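PDB 6AK1: dimethyl-sulfide monooxygenase, which catalyses the FMN- and NADH-dependent oxidation of dimethyl sulfide to methanethiol and formaldehyde, the first step in dimethyl sulfide degradation. Local coordinates for residues A[46-52]-A[423-427]; A[241-247]-A[274-280]; A[14-19]-A[396-400]. All blocks are in the same frame, centred on the assembly; numbering follows the deposited sequence.

Interaction 1 (A[46-52]-A[423-427]); sequences LERGCFD and QDSYK
The Tyr426 ring has Cys50 CB over one face, about 4.1 Å above the plane and offset toward the rim, and Phe51 O at its edge, in plane with it. Water 1 also lies at that ring's edge, and His98, from outside the two segments, stacks on the tyrosine. The ring packs on a Schellman motif that ends helix 36-48, with Phe51 N hydrogen-bonded to Leu46 O and Cys50 N to Glu47 O, Cys50 taking the positive phi that turns the chain out of the helix. The Cys50 sulfur leans over the ring obliquely, 4.6 Å from the Tyr426 centroid and 32° off its normal, while SG itself touches the backbone between Asp424 and Ser425. Cys50 is thus wedged between the ring and the backbone of 423-427.

Gln423 takes hold of the same turn one residue earlier. With CG between its backbone N and carbonyl carbon (chi1 61°) and the chain extended beyond, its amide reaches in so that NE2 donates to Cys50 O at 3.1 Å, the oxygen close to the amide plane. Water 1 accepts from the same NE2 and donates to Asp52 OD2, a carboxylate oxygen that also forms a salt bridge with Arg4. Glu47 merely passes the phenol with CG; its carboxylate turns to the backbone nitrogens around His98. Two successive carbonyls just beyond the helix are therefore bound by side chains from a loop more than 370 residues later, the shorter bond being Tyr426 OH to Phe51 O, 2.6 Å, with the donor tilted 19° from the carbonyl plane.

Interaction 2 (A[241-247]-A[274-280]); sequences AEGMFIL and SIKIFML
Ile246 and Ile277 interlock on the face of the sheet turned to helix 251-267, the CD1 of Ile246 resting on CG2 of Ile277 at 3.6 Å. Ile246 can do this because its CG1 branch stands between the backbone N and carbonyl carbon (chi1 63°), which carries CD1 across to the neighbouring strand. Farther back on this face, Met244 straddles Ile275: its CB meets CG2, and the chain, extended through SD, bends at chi3 to lay CE against both CG2 and CD1, 3.8 Å from CD1 of Ile275. Ile261 of the helix packs against Met244, Ile246 and Ile277, as expected in a right-handed beta-alpha-beta unit of a TIM barrel.

On the barrel-interior face the sizes are uneven. Gly243 has no side chain, and the Phe278 ring occupies the space beside it, with CE2 4.1 Å from Gly243 CA. Phe245, its CG anti to the backbone N, turns its ring edge toward the next strand, so that CE1 sits 3.7 Å from Leu280 CB and Phe278 O lies in the ring plane. Phe10 and Phe55 meet the same ring from other strands.

Between the faces run five parallel-sheet bonds, from Lys276 N to Glu242 O at one end to Leu280 N to Ile246 O at the other; among the short middle three, Phe278 N lies 2.7 Å from Met244 O. Gly243, Ile275 and Phe245 are among the residues adding CA-H...O contacts. The side chains meet each other here through carbon alone, consistent with the backbone bonds setting the register and apolar packing filling both faces.

Interaction 3 (A[14-19]-A[396-400]); sequences CVSHQS and LAYAV
Tyr398 reaches across to the 14-19 loop and ends on a backbone oxygen: its OH donates to Val15 O at 2.9 Å. The acceptor lies at the ring edge, in the plane of the ring, yet the hydroxyl comes from above the carbonyl plane, 40° out of it. Having CG between the backbone N and carbonyl carbon (chi1 64°) swings the phenol off the strand end and toward the loop, where His17 CB meets the OH obliquely. The other close fit is small and apolar, Gln18 CG against Ala397 CB at 3.9 Å; the same CG lies over the centre of the His17 ring, and the glutamine chain bends beyond it.

Elsewhere the segments stand apart and water fills in. Water 3 joins Gln18 N to Tyr398 O, accepting from the first and donating to the second, while sitting 3.4 Å above the centre of the Tyr398 ring. Water 4 donates to the same carbonyl and pairs with Ser19 OG, and water 2 lies 2.7 Å from His17 ND1 and weakly accepts from Tyr398 N. Tyr398 O therefore receives two water hydrogens.

All the touching residues are buried, which suggests the waters are largely enclosed. The contact ties the loop after strand 6-12 to the C-terminal end of strand 393-397, near the probable FMN-binding residues Asp58 and Thr104. Phe10 of strand 6-12 and Leu280 of strand 276-284 flank Gln18 and Ala397, and Tyr299 of helix 289-300 packs on Ala399.

Interactions 2 and 3 are buried, whereas interaction 1 lies partly at the surface, on the outer layer of the barrel. Interaction 2 is sheet built from nearby sequence; interactions 1 and 3 each bring an early segment to one more than 370 residues later, and both use a tyrosine hydroxyl on a backbone carbonyl and include water bridging other groups of the two segments. Strands 276-284 and 393-397 are sheet neighbours, so 2 and 3 join directly: Leu280 CD1 packs 3.7 Å from Ala397 CB. Interaction 1 reaches 3 through Phe51 CE2, which is 3.7 Å from Leu396 CD1, but does not touch 2. Backbone bonds and apolar side chains join the strands; side-chain and water bonds serve the loops.

Interaction 1 (A[46-52]-A[423-427])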
# COMPACT_ATOMS: atom_id res chain seq x y z
N LEU A 46 6.79 12.34 -9.62
CA LEU A 46 6.49 10.98 -10.06
C LEU A 46 6.03 10.92 -11.52
O LEU A 46 6.32 9.95 -12.21
CB LEU A 46 5.44 10.34 -9.16
CG LEU A 46 5.85 10.02 -7.71
CD1 LEU A 46 4.84 9.12 -7.05
CD2 LEU A 46 7.20 9.35 -7.67
N GLU A 47 5.32 11.95 -12.00
CA GLU A 47 4.87 11.90 -13.40
C GLU A 47 6.00 12.23 -14.37
O GLU A 47 6.00 11.73 -15.49
CB GLU A 47 3.68 12.84 -13.64
CG GLU A 47 2.45 12.38 -12.94
CD GLU A 47 1.14 12.83 -13.57
OE1 GLU A 47 1.07 13.94 -14.15
OE2 GLU A 47 0.17 12.07 -13.46
N ARG A 48 6.96 13.05 -13.96
CA ARG A 48 8.14 13.27 -14.78
C ARG A 48 8.84 11.95 -15.11
O ARG A 48 9.43 11.80 -16.18
CB ARG A 48 9.11 14.23 -14.07
CG ARG A 48 10.37 14.57 -14.87
CD ARG A 48 11.24 15.58 -14.15
NE ARG A 48 11.98 15.04 -13.01
CZ ARG A 48 13.19 14.50 -13.09
NH1 ARG A 48 13.80 14.40 -14.27
NH2 ARG A 48 13.80 14.05 -12.00
N GLY A 49 8.75 10.96 -14.22
CA GLY A 49 9.31 9.65 -14.45
C GLY A 49 8.30 8.58 -14.80
O GLY A 49 8.69 7.40 -14.87
N CYS A 50 7.03 8.93 -15.01
CA CYS A 50 5.96 7.99 -15.41
C CYS A 50 5.82 6.83 -14.41
O CYS A 50 5.52 5.69 -14.79
CB CYS A 50 6.18 7.46 -16.83
SG CYS A 50 5.98 8.69 -18.16
N PHE A 51 6.04 7.11 -13.13
CA PHE A 51 5.77 6.12 -12.10
C PHE A 51 4.29 5.75 -12.10
O PHE A 51 3.41 6.58 -12.39
CB PHE A 51 6.16 6.66 -10.71
CG PHE A 51 7.59 6.37 -10.31
CD1 PHE A 51 8.64 6.56 -11.20
CD2 PHE A 51 7.88 5.93 -9.03
CE1 PHE A 51 9.95 6.30 -10.82
CE2 PHE A 51 9.19 5.68 -8.63
CZ PHE A 51 10.23 5.87 -9.53
N ASP A 52 4.00 4.50 -11.75
CA ASP A 52 2.61 4.06 -11.74
C ASP A 52 1.82 4.65 -10.58
O ASP A 52 0.66 5.03 -10.75
CB ASP A 52 2.55 2.53 -11.71
CG ASP A 52 3.02 1.92 -13.02
OD1 ASP A 52 4.24 1.67 -13.15
OD2 ASP A 52 2.18 1.72 -13.93
N GLN A 423 7.93 2.20 -18.97
CA GLN A 423 7.15 3.00 -19.91
C GLN A 423 7.70 4.42 -19.98
O GLN A 423 8.25 4.94 -19.01
CB GLN A 423 5.67 3.02 -19.51
CG GLN A 423 5.39 3.64 -18.13
CD GLN A 423 3.94 3.46 -17.68
OE1 GLN A 423 3.18 2.69 -18.26
NE2 GLN A 423 3.56 4.20 -16.63
N ASP A 424 7.55 5.05 -21.14
CA ASP A 424 7.90 6.46 -21.27
C ASP A 424 6.68 7.33 -21.51
O ASP A 424 6.82 8.51 -21.87
CB ASP A 424 8.94 6.68 -22.38
CG ASP A 424 8.46 6.21 -23.73
OD1 ASP A 424 7.24 6.05 -23.94
OD2 ASP A 424 9.33 5.99 -24.60
N SER A 425 5.48 6.77 -21.37
CA SER A 425 4.25 7.53 -21.32
C SER A 425 3.20 6.66 -20.64
O SER A 425 3.44 5.48 -20.36
CB SER A 425 3.80 7.99 -22.71
OG SER A 425 3.27 6.90 -23.44
N TYR A 426 2.05 7.24 -20.37
CA TYR A 426 1.01 6.56 -19.62
C TYR A 426 -0.05 5.96 -20.54
O TYR A 426 -0.43 6.56 -21.54
CB TYR A 426 0.34 7.53 -18.65
CG TYR A 426 1.14 7.85 -17.41
CD1 TYR A 426 1.17 6.97 -16.34
CD2 TYR A 426 1.82 9.07 -17.29
CE1 TYR A 426 1.85 7.27 -15.19
CE2 TYR A 426 2.51 9.39 -16.13
CZ TYR A 426 2.52 8.47 -15.08
OH TYR A 426 3.18 8.72 -13.91
N LYS A 427 -0.51 4.77 -20.18
CA LYS A 427 -1.68 4.18 -20.82
C LYS A 427 -2.92 4.94 -20.35
O LYS A 427 -3.06 5.21 -19.15
CB LYS A 427 -1.75 2.69 -20.45
CG LYS A 427 -2.82 1.88 -21.14
CD LYS A 427 -2.73 0.40 -20.73
CE LYS A 427 -3.85 -0.44 -21.33
NZ LYS A 427 -3.80 -1.86 -20.88
O HOH W 1 0.68 3.64 -15.32

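Interaction 2 (A[241-247]-A[274-280])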
# COMPACT_ATOMS: atom_id res chain seq x y z
N ALA A 241 -6.71 -9.28 -3.59
CA ALA A 241 -5.68 -8.33 -4.02
C ALA A 241 -5.62 -8.22 -5.54
O ALA A 241 -5.60 -9.23 -6.24
CB ALA A 241 -4.31 -8.74 -3.47
N GLU A 242 -5.60 -6.99 -6.04
CA GLU A 242 -5.16 -6.75 -7.40
C GLU A 242 -3.69 -6.35 -7.46
O GLU A 242 -3.03 -6.62 -8.46
CB GLU A 242 -6.03 -5.69 -8.06
CG GLU A 242 -7.52 -6.05 -8.03
CD GLU A 242 -8.42 -4.94 -8.56
OE1 GLU A 242 -8.73 -4.94 -9.78
OE2 GLU A 242 -8.80 -4.05 -7.76
N GLY A 243 -3.18 -5.70 -6.42
CA GLY A 243 -1.75 -5.50 -6.22
C GLY A 243 -1.39 -6.08 -4.87
O GLY A 243 -2.10 -5.83 -3.88
N MET A 244 -0.32 -6.87 -4.79
CA MET A 244 0.09 -7.46 -3.53
C MET A 244 1.49 -6.98 -3.19
O MET A 244 2.40 -7.07 -4.02
CB MET A 244 0.04 -8.99 -3.57
CG MET A 244 -0.08 -9.59 -2.17
SD MET A 244 -0.23 -11.38 -2.19
CE MET A 244 -1.82 -11.56 -3.00
N PHE A 245 1.65 -6.47 -1.97
CA PHE A 245 2.88 -5.83 -1.51
C PHE A 245 3.60 -6.82 -0.60
O PHE A 245 3.09 -7.17 0.47
CB PHE A 245 2.53 -4.51 -0.81
CG PHE A 245 3.71 -3.75 -0.28
CD1 PHE A 245 4.99 -3.92 -0.81
CD2 PHE A 245 3.53 -2.84 0.75
CE1 PHE A 245 6.08 -3.19 -0.31
CE2 PHE A 245 4.62 -2.11 1.25
CZ PHE A 245 5.89 -2.29 0.72
N ILE A 246 4.77 -7.30 -1.04
CA ILE A 246 5.47 -8.37 -0.34
C ILE A 246 6.80 -7.87 0.19
O ILE A 246 7.38 -6.90 -0.29
CB ILE A 246 5.68 -9.61 -1.22
CG1 ILE A 246 6.59 -9.28 -2.42
CG2 ILE A 246 4.36 -10.20 -1.67
CD1 ILE A 246 7.11 -10.52 -3.12
N LEU A 247 7.29 -8.58 1.20
CA LEU A 247 8.60 -8.35 1.78
C LEU A 247 9.44 -9.59 1.50
O LEU A 247 9.16 -10.67 2.05
CB LEU A 247 8.47 -8.08 3.28
CG LEU A 247 9.77 -7.82 4.03
CD1 LEU A 247 10.50 -6.67 3.37
CD2 LEU A 247 9.46 -7.52 5.50
N SER A 274 -3.53 -12.16 -12.46
CA SER A 274 -4.57 -11.29 -11.92
C SER A 274 -4.06 -10.41 -10.78
O SER A 274 -4.67 -9.38 -10.49
CB SER A 274 -5.75 -12.13 -11.41
OG SER A 274 -6.44 -12.75 -12.49
N ILE A 275 -2.97 -10.81 -10.14
CA ILE A 275 -2.38 -10.09 -9.03
C ILE A 275 -1.03 -9.57 -9.49
O ILE A 275 -0.21 -10.33 -10.00
CB ILE A 275 -2.21 -10.98 -7.79
CG1 ILE A 275 -3.52 -11.70 -7.47
CG2 ILE A 275 -1.70 -10.18 -6.60
CD1 ILE A 275 -3.43 -12.63 -6.25
N LYS A 276 -0.80 -8.27 -9.32
CA LYS A 276 0.50 -7.68 -9.59
C LYS A 276 1.25 -7.62 -8.27
O LYS A 276 0.70 -7.17 -7.26
CB LYS A 276 0.35 -6.30 -10.21
CG LYS A 276 -0.62 -6.27 -11.37
CD LYS A 276 -0.17 -7.21 -12.47
CE LYS A 276 -1.31 -7.45 -13.46
NZ LYS A 276 -0.89 -8.30 -14.62
N ILE A 277 2.49 -8.12 -8.26
CA ILE A 277 3.24 -8.33 -7.03
C ILE A 277 4.35 -7.28 -6.94
O ILE A 277 5.20 -7.18 -7.83
CB ILE A 277 3.80 -9.76 -6.95
CG1 ILE A 277 2.65 -10.77 -7.02
CG2 ILE A 277 4.59 -9.94 -5.68
CD1 ILE A 277 3.08 -12.23 -6.98
N PHE A 278 4.34 -6.50 -5.87
CA PHE A 278 5.30 -5.43 -5.67
C PHE A 278 6.10 -5.76 -4.42
O PHE A 278 5.53 -6.12 -3.39
CB PHE A 278 4.60 -4.08 -5.50
CG PHE A 278 3.59 -3.78 -6.56
CD1 PHE A 278 3.90 -3.99 -7.90
CD2 PHE A 278 2.32 -3.30 -6.23
CE1 PHE A 278 2.96 -3.72 -8.90
CE2 PHE A 278 1.38 -3.01 -7.22
CZ PHE A 278 1.70 -3.23 -8.56
N MET A 279 7.41 -5.62 -4.51
CA MET A 279 8.27 -5.92 -3.38
C MET A 279 8.88 -4.64 -2.85
O MET A 279 9.13 -3.69 -3.59
CB MET A 279 9.38 -6.91 -3.75
CG MET A 279 10.30 -6.42 -4.87
SD MET A 279 11.72 -7.49 -5.17
CE MET A 279 12.84 -6.97 -3.86
N LEU A 280 9.10 -4.61 -1.55
CA LEU A 280 9.80 -3.49 -0.93
C LEU A 280 11.27 -3.51 -1.34
O LEU A 280 11.91 -4.56 -1.36
CB LEU A 280 9.65 -3.58 0.59
CG LEU A 280 10.54 -2.65 1.44
CD1 LEU A 280 10.11 -1.23 1.20
CD2 LEU A 280 10.42 -2.99 2.91

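Interaction 3 (A[14-19]-A[396-400])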
# COMPACT_ATOMS: atom_id res chain seq x y z
N CYS A 14 4.59 10.78 7.39
CA CYS A 14 5.42 10.89 8.59
C CYS A 14 6.86 11.17 8.15
O CYS A 14 7.15 11.26 6.96
CB CYS A 14 5.35 9.61 9.42
SG CYS A 14 6.16 8.21 8.63
N VAL A 15 7.77 11.26 9.13
CA VAL A 15 9.15 11.64 8.84
C VAL A 15 10.02 10.42 8.55
O VAL A 15 10.50 10.24 7.42
CB VAL A 15 9.74 12.47 9.99
CG1 VAL A 15 11.19 12.84 9.70
CG2 VAL A 15 8.90 13.74 10.24
N SER A 16 10.26 9.57 9.55
CA SER A 16 11.06 8.36 9.37
C SER A 16 10.12 7.18 9.10
O SER A 16 9.33 6.79 9.96
CB SER A 16 11.92 8.10 10.60
OG SER A 16 12.89 9.13 10.79
N HIS A 17 10.23 6.61 7.90
CA HIS A 17 9.33 5.57 7.45
C HIS A 17 10.01 4.21 7.49
O HIS A 17 9.73 3.38 8.36
CB HIS A 17 8.84 5.88 6.02
CG HIS A 17 7.83 4.91 5.49
ND1 HIS A 17 7.56 4.78 4.15
CD2 HIS A 17 7.02 4.03 6.13
CE1 HIS A 17 6.63 3.86 3.97
NE2 HIS A 17 6.28 3.38 5.16
N GLN A 18 10.90 3.97 6.53
CA GLN A 18 11.69 2.75 6.47
C GLN A 18 13.15 2.96 6.87
O GLN A 18 13.89 1.98 6.96
CB GLN A 18 11.62 2.14 5.07
CG GLN A 18 10.21 1.79 4.60
CD GLN A 18 9.58 0.64 5.40
OE1 GLN A 18 8.52 0.80 6.01
NE2 GLN A 18 10.23 -0.51 5.39
N SER A 19 13.57 4.20 7.14
CA SER A 19 14.96 4.52 7.47
C SER A 19 15.02 5.41 8.71
O SER A 19 14.17 6.28 8.90
CB SER A 19 15.67 5.23 6.31
OG SER A 19 15.87 4.36 5.22
N LEU A 396 9.31 1.44 -4.05
CA LEU A 396 10.61 2.06 -3.81
C LEU A 396 10.55 2.93 -2.57
O LEU A 396 9.95 4.01 -2.58
CB LEU A 396 11.01 2.86 -5.05
CG LEU A 396 11.09 1.95 -6.28
CD1 LEU A 396 11.17 2.72 -7.56
CD2 LEU A 396 12.30 1.03 -6.14
N ALA A 397 11.16 2.45 -1.49
CA ALA A 397 11.25 3.21 -0.25
C ALA A 397 12.39 4.21 -0.33
O ALA A 397 13.31 4.08 -1.14
CB ALA A 397 11.46 2.26 0.94
N TYR A 398 12.35 5.21 0.55
CA TYR A 398 13.36 6.24 0.51
C TYR A 398 14.30 6.15 1.71
O TYR A 398 13.92 5.72 2.80
CB TYR A 398 12.72 7.64 0.43
CG TYR A 398 11.86 8.10 1.60
CD1 TYR A 398 12.44 8.65 2.73
CD2 TYR A 398 10.47 8.05 1.54
CE1 TYR A 398 11.68 9.09 3.79
CE2 TYR A 398 9.68 8.50 2.61
CZ TYR A 398 10.29 9.02 3.72
OH TYR A 398 9.53 9.46 4.78
N ALA A 399 15.56 6.54 1.47
CA ALA A 399 16.45 6.90 2.56
C ALA A 399 16.40 8.40 2.80
O ALA A 399 16.27 8.85 3.95
CB ALA A 399 17.89 6.47 2.25
N VAL A 400 16.49 9.18 1.73
CA VAL A 400 16.21 10.61 1.75
C VAL A 400 15.15 10.89 0.70
O VAL A 400 15.08 10.22 -0.33
CB VAL A 400 17.47 11.47 1.51
CG1 VAL A 400 18.55 11.15 2.53
CG2 VAL A 400 18.00 11.26 0.11
O HOH W 2 9.25 4.84 2.08
O HOH W 3 11.45 5.46 4.06
O HOH W 4 14.37 2.88 3.39